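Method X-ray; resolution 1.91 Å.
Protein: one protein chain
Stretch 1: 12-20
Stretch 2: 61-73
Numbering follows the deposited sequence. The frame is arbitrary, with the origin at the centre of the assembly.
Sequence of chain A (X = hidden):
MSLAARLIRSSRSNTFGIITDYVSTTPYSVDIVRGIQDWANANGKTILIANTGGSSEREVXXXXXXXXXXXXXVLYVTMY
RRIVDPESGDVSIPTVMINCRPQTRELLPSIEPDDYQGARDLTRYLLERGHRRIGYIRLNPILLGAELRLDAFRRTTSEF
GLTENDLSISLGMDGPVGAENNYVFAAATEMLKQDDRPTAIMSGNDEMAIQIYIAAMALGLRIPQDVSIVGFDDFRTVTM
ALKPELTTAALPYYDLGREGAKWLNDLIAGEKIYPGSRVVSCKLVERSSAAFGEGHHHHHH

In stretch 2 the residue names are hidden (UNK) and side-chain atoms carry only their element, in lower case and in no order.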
# COMPACT_ATOMS: atom_id res chain seq x y z
N ARG A 12 26.62 12.63 18.95
CA ARG A 12 25.25 12.46 18.39
C ARG A 12 25.25 12.61 16.87
O ARG A 12 25.72 13.62 16.34
CB ARG A 12 24.30 13.48 19.01
CG ARG A 12 24.01 13.23 20.48
CD ARG A 12 23.13 12.01 20.66
NE ARG A 12 23.17 11.48 22.02
CZ ARG A 12 24.24 10.90 22.56
NH1 ARG A 12 25.35 10.77 21.86
NH2 ARG A 12 24.18 10.44 23.81
N SER A 13 24.73 11.61 16.17
CA SER A 13 24.67 11.68 14.72
C SER A 13 23.37 12.34 14.28
O SER A 13 23.25 12.81 13.15
CB SER A 13 24.74 10.27 14.12
OG SER A 13 23.60 9.52 14.47
N ASN A 14 22.41 12.39 15.20
CA ASN A 14 21.09 12.94 14.94
C ASN A 14 20.39 12.07 13.91
O ASN A 14 19.54 12.54 13.14
CB ASN A 14 21.19 14.39 14.44
CG ASN A 14 21.62 15.34 15.53
OD1 ASN A 14 21.14 15.26 16.66
ND2 ASN A 14 22.52 16.26 15.20
N THR A 15 20.75 10.80 13.91
CA THR A 15 20.16 9.84 12.98
C THR A 15 19.44 8.74 13.76
O THR A 15 20.02 8.13 14.66
CB THR A 15 21.24 9.20 12.09
OG1 THR A 15 21.91 10.23 11.34
CG2 THR A 15 20.62 8.21 11.11
N PHE A 16 18.18 8.52 13.42
CA PHE A 16 17.39 7.47 14.06
C PHE A 16 17.32 6.35 13.04
O PHE A 16 17.23 6.61 11.84
CB PHE A 16 15.96 7.93 14.36
CG PHE A 16 15.82 8.84 15.55
CD1 PHE A 16 16.93 9.22 16.30
CD2 PHE A 16 14.57 9.32 15.91
CE1 PHE A 16 16.78 10.07 17.40
CE2 PHE A 16 14.42 10.17 17.00
CZ PHE A 16 15.53 10.54 17.75
N GLY A 17 17.37 5.11 13.51
CA GLY A 17 17.28 3.99 12.61
C GLY A 17 15.96 3.30 12.86
O GLY A 17 15.53 3.17 14.00
N ILE A 18 15.30 2.88 11.79
CA ILE A 18 14.03 2.17 11.93
C ILE A 18 14.28 0.73 11.53
O ILE A 18 14.77 0.46 10.43
CB ILE A 18 12.94 2.70 10.98
CG1 ILE A 18 12.59 4.15 11.32
CG2 ILE A 18 11.68 1.80 11.08
CD1 ILE A 18 11.51 4.73 10.40
N ILE A 19 13.97 -0.21 12.42
CA ILE A 19 14.15 -1.61 12.07
C ILE A 19 12.73 -2.13 11.90
O ILE A 19 11.96 -2.17 12.86
CB ILE A 19 14.89 -2.39 13.18
CG1 ILE A 19 16.32 -1.86 13.29
CG2 ILE A 19 14.87 -3.89 12.86
CD1 ILE A 19 17.18 -2.60 14.29
N THR A 20 12.37 -2.48 10.68
CA THR A 20 11.04 -2.99 10.43
C THR A 20 11.12 -4.42 9.93
O THR A 20 12.17 -4.87 9.50
CB THR A 20 10.31 -2.16 9.39
OG1 THR A 20 8.98 -2.66 9.26
CG2 THR A 20 11.02 -2.25 8.03
N UNK A 61 22.31 -9.00 12.49
CA UNK A 61 23.27 -8.31 11.64
C UNK A 61 22.90 -6.83 11.47
O UNK A 61 23.78 -5.97 11.39
c UNK A 61 24.06 -9.04 7.88
o UNK A 61 25.15 -9.08 7.25
c UNK A 61 23.98 -8.23 9.16
o UNK A 61 23.04 -9.65 7.49
c UNK A 61 23.32 -9.01 10.28
N UNK A 62 21.60 -6.54 11.42
CA UNK A 62 21.16 -5.16 11.26
C UNK A 62 21.46 -4.32 12.49
O UNK A 62 21.85 -3.16 12.37
c UNK A 62 19.42 -5.60 9.52
c UNK A 62 19.66 -5.08 10.94
c UNK A 62 19.16 -3.64 11.08
c UNK A 62 17.97 -5.71 9.12
N UNK A 63 21.29 -4.89 13.68
CA UNK A 63 21.58 -4.16 14.91
C UNK A 63 23.08 -3.85 14.94
O UNK A 63 23.49 -2.75 15.34
c UNK A 63 18.41 -2.05 18.43
c UNK A 63 17.07 -2.50 18.49
c UNK A 63 19.03 -4.01 17.17
c UNK A 63 21.21 -4.99 16.13
c UNK A 63 17.68 -4.43 17.24
c UNK A 63 19.75 -5.00 16.44
c UNK A 63 18.84 -5.96 16.10
c UNK A 63 19.39 -2.79 17.78
n UNK A 63 17.59 -5.62 16.58
c UNK A 63 16.69 -3.68 17.90
N UNK A 64 23.87 -4.83 14.53
CA UNK A 64 25.32 -4.70 14.50
C UNK A 64 25.67 -3.55 13.54
O UNK A 64 26.51 -2.71 13.85
c UNK A 64 25.94 -6.01 14.01
c UNK A 64 27.71 -7.76 14.32
c UNK A 64 26.74 -8.75 14.95
c UNK A 64 27.31 -6.31 14.59
n UNK A 64 26.67 -8.62 16.44
N UNK A 65 25.01 -3.53 12.39
CA UNK A 65 25.23 -2.48 11.40
C UNK A 65 24.92 -1.11 11.98
O UNK A 65 25.67 -0.15 11.78
c UNK A 65 24.20 -1.47 9.28
c UNK A 65 24.37 -2.72 10.16
c UNK A 65 25.08 -2.62 6.78
se UNK A 65 23.47 -1.90 7.55
N UNK A 66 23.79 -0.99 12.68
CA UNK A 66 23.42 0.29 13.26
C UNK A 66 24.42 0.77 14.31
O UNK A 66 24.72 1.97 14.38
c UNK A 66 19.67 -0.14 12.99
c UNK A 66 20.92 0.44 12.83
c UNK A 66 18.88 0.86 10.94
c UNK A 66 20.13 1.45 10.76
c UNK A 66 18.65 0.07 12.05
c UNK A 66 22.01 0.25 13.85
c UNK A 66 21.14 1.23 11.70
N UNK A 67 24.93 -0.14 15.12
CA UNK A 67 25.91 0.24 16.13
C UNK A 67 27.13 0.79 15.40
O UNK A 67 27.64 1.86 15.74
n UNK A 67 27.32 -1.71 20.25
c UNK A 67 27.67 -1.79 18.97
c UNK A 67 27.31 -0.60 18.10
c UNK A 67 26.32 -0.96 16.98
o UNK A 67 28.25 -2.76 18.50
N UNK A 68 27.57 0.06 14.38
CA UNK A 68 28.73 0.45 13.58
C UNK A 68 28.58 1.85 12.99
O UNK A 68 29.56 2.60 12.91
c UNK A 68 28.92 -0.56 12.44
o UNK A 68 29.87 -0.10 11.50
N UNK A 69 27.37 2.20 12.57
CA UNK A 69 27.09 3.50 11.97
C UNK A 69 26.77 4.61 12.96
O UNK A 69 26.44 5.73 12.57
c UNK A 69 27.26 2.46 7.70
c UNK A 69 26.08 1.42 9.23
n UNK A 69 27.07 3.30 8.71
c UNK A 69 26.33 2.67 9.69
c UNK A 69 25.94 3.35 10.97
n UNK A 69 26.67 1.32 7.99
N UNK A 70 26.88 4.31 14.25
CA UNK A 70 26.63 5.27 15.33
C UNK A 70 25.22 5.87 15.37
O UNK A 70 25.05 7.04 15.70
c UNK A 70 27.65 6.42 15.28
n UNK A 70 30.91 4.46 15.67
n UNK A 70 30.81 2.59 17.01
c UNK A 70 29.09 5.99 15.03
c UNK A 70 29.56 4.90 15.99
c UNK A 70 31.48 3.37 16.17
n UNK A 70 32.73 3.05 15.82
N UNK A 71 24.22 5.07 15.03
CA UNK A 71 22.84 5.55 15.08
C UNK A 71 22.55 5.95 16.54
O UNK A 71 22.99 5.27 17.46
c UNK A 71 21.88 5.27 12.24
c UNK A 71 20.42 4.88 14.90
c UNK A 71 21.85 4.44 14.66
c UNK A 71 22.07 4.09 13.18
N UNK A 72 21.82 7.05 16.73
CA UNK A 72 21.50 7.53 18.07
C UNK A 72 20.42 6.72 18.78
O UNK A 72 20.45 6.57 20.00
o UNK A 72 23.36 9.56 17.89
c UNK A 72 21.05 8.99 18.03
c UNK A 72 22.18 9.95 17.71
o UNK A 72 21.88 11.09 17.30
N UNK A 73 19.47 6.19 18.01
CA UNK A 73 18.41 5.40 18.59
C UNK A 73 17.71 4.56 17.53
O UNK A 73 17.90 4.78 16.33

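Position 61 carries three side-chain carbons in a row, the third bearing two oxygens; it reaches nothing on stretch 1 and is Glu61. At 62, four carbons fork at the first, one arm two carbons long, and one of them lies near Ile19 CD1. This is Ile62; its CA-to-CB bond points toward the strand, and its CG2 lies 3.9 Å from Ile19 CD1. Position 63 has one carbon followed by fused five- and six-membered rings of eight carbons and one nitrogen, with Ile19 CD1 over one face, which defines Trp63. Ile19 CD1 is 3.7 Å from the centroid of the Trp63 five-membered ring, a CH-pi contact.

Position 64, four carbons ending in nitrogen, is Lys64; position 65, two carbons, a selenium and a terminal carbon, is Met65, modelled as selenomethionine. Both are out of reach of stretch 1. At 66, a carbon whose bond from CA points toward the strand leads to a ring of six carbons that touches Gly17 and Ile19: Phe66. Gly17 CA lies over one face, 3.9 Å from Phe66 CZ, while Ile19 CG1 meets the edge, 3.3 Å from Phe66 CE2. A CB modelled on Gly17 would be only 2.9 Å from Phe66 CZ, so the ring occupies the space left by the glycine.

Position 67, three carbons with an oxygen and a nitrogen on the third, is Gln67, and 68, one carbon and one oxygen, is Ser68; neither touches stretch 1. Position 69 bears a carbon and a five-membered ring of three carbons and two nitrogens, His69, whose end leads away. At 70, three carbons, a nitrogen and a carbon carrying two more nitrogens identify Arg70. Its positive phi closes the helix in a Schellman motif, and Arg70 O accepts a hydrogen bond from Ser13 OG (3.1 Å).

Position 71 has four carbons, again forked at the first with one two-carbon arm, and they touch Thr15: Ile71, whose CD1 packs 3.4 Å from Thr15 CG2. At 72 there are two carbons, the second carrying two oxygens; the CA-to-CB bond points toward stretch 1, and the oxygens lie beside the amides of Ser13 and Asn14: Asp72. Asp72 OD1 accepts from Ser13 N (3.0 Å) and OD2 from Asn14 N (2.5 Å), while Asp72 N donates to Thr15 O (2.9 Å). Position 73 has no side-chain atoms and is Gly73; its O lies 2.9 Å from Gly17 N, its hydrogen-bond donor, although the position of that oxygen is less certain.

The contact thus combines two modes. The helix runs nearly antiparallel to the strand and packs Ile62, Trp63 and Phe66 against Gly17 and Ile19. Beyond the helix, Ile71 continues the apolar packing, on Thr15, and hydrogen bonds are added, with the Asp72 carboxylate gathering successive backbone amides just before the strand.

Stretch 2 61-73: EIWKMFQSHRIDG
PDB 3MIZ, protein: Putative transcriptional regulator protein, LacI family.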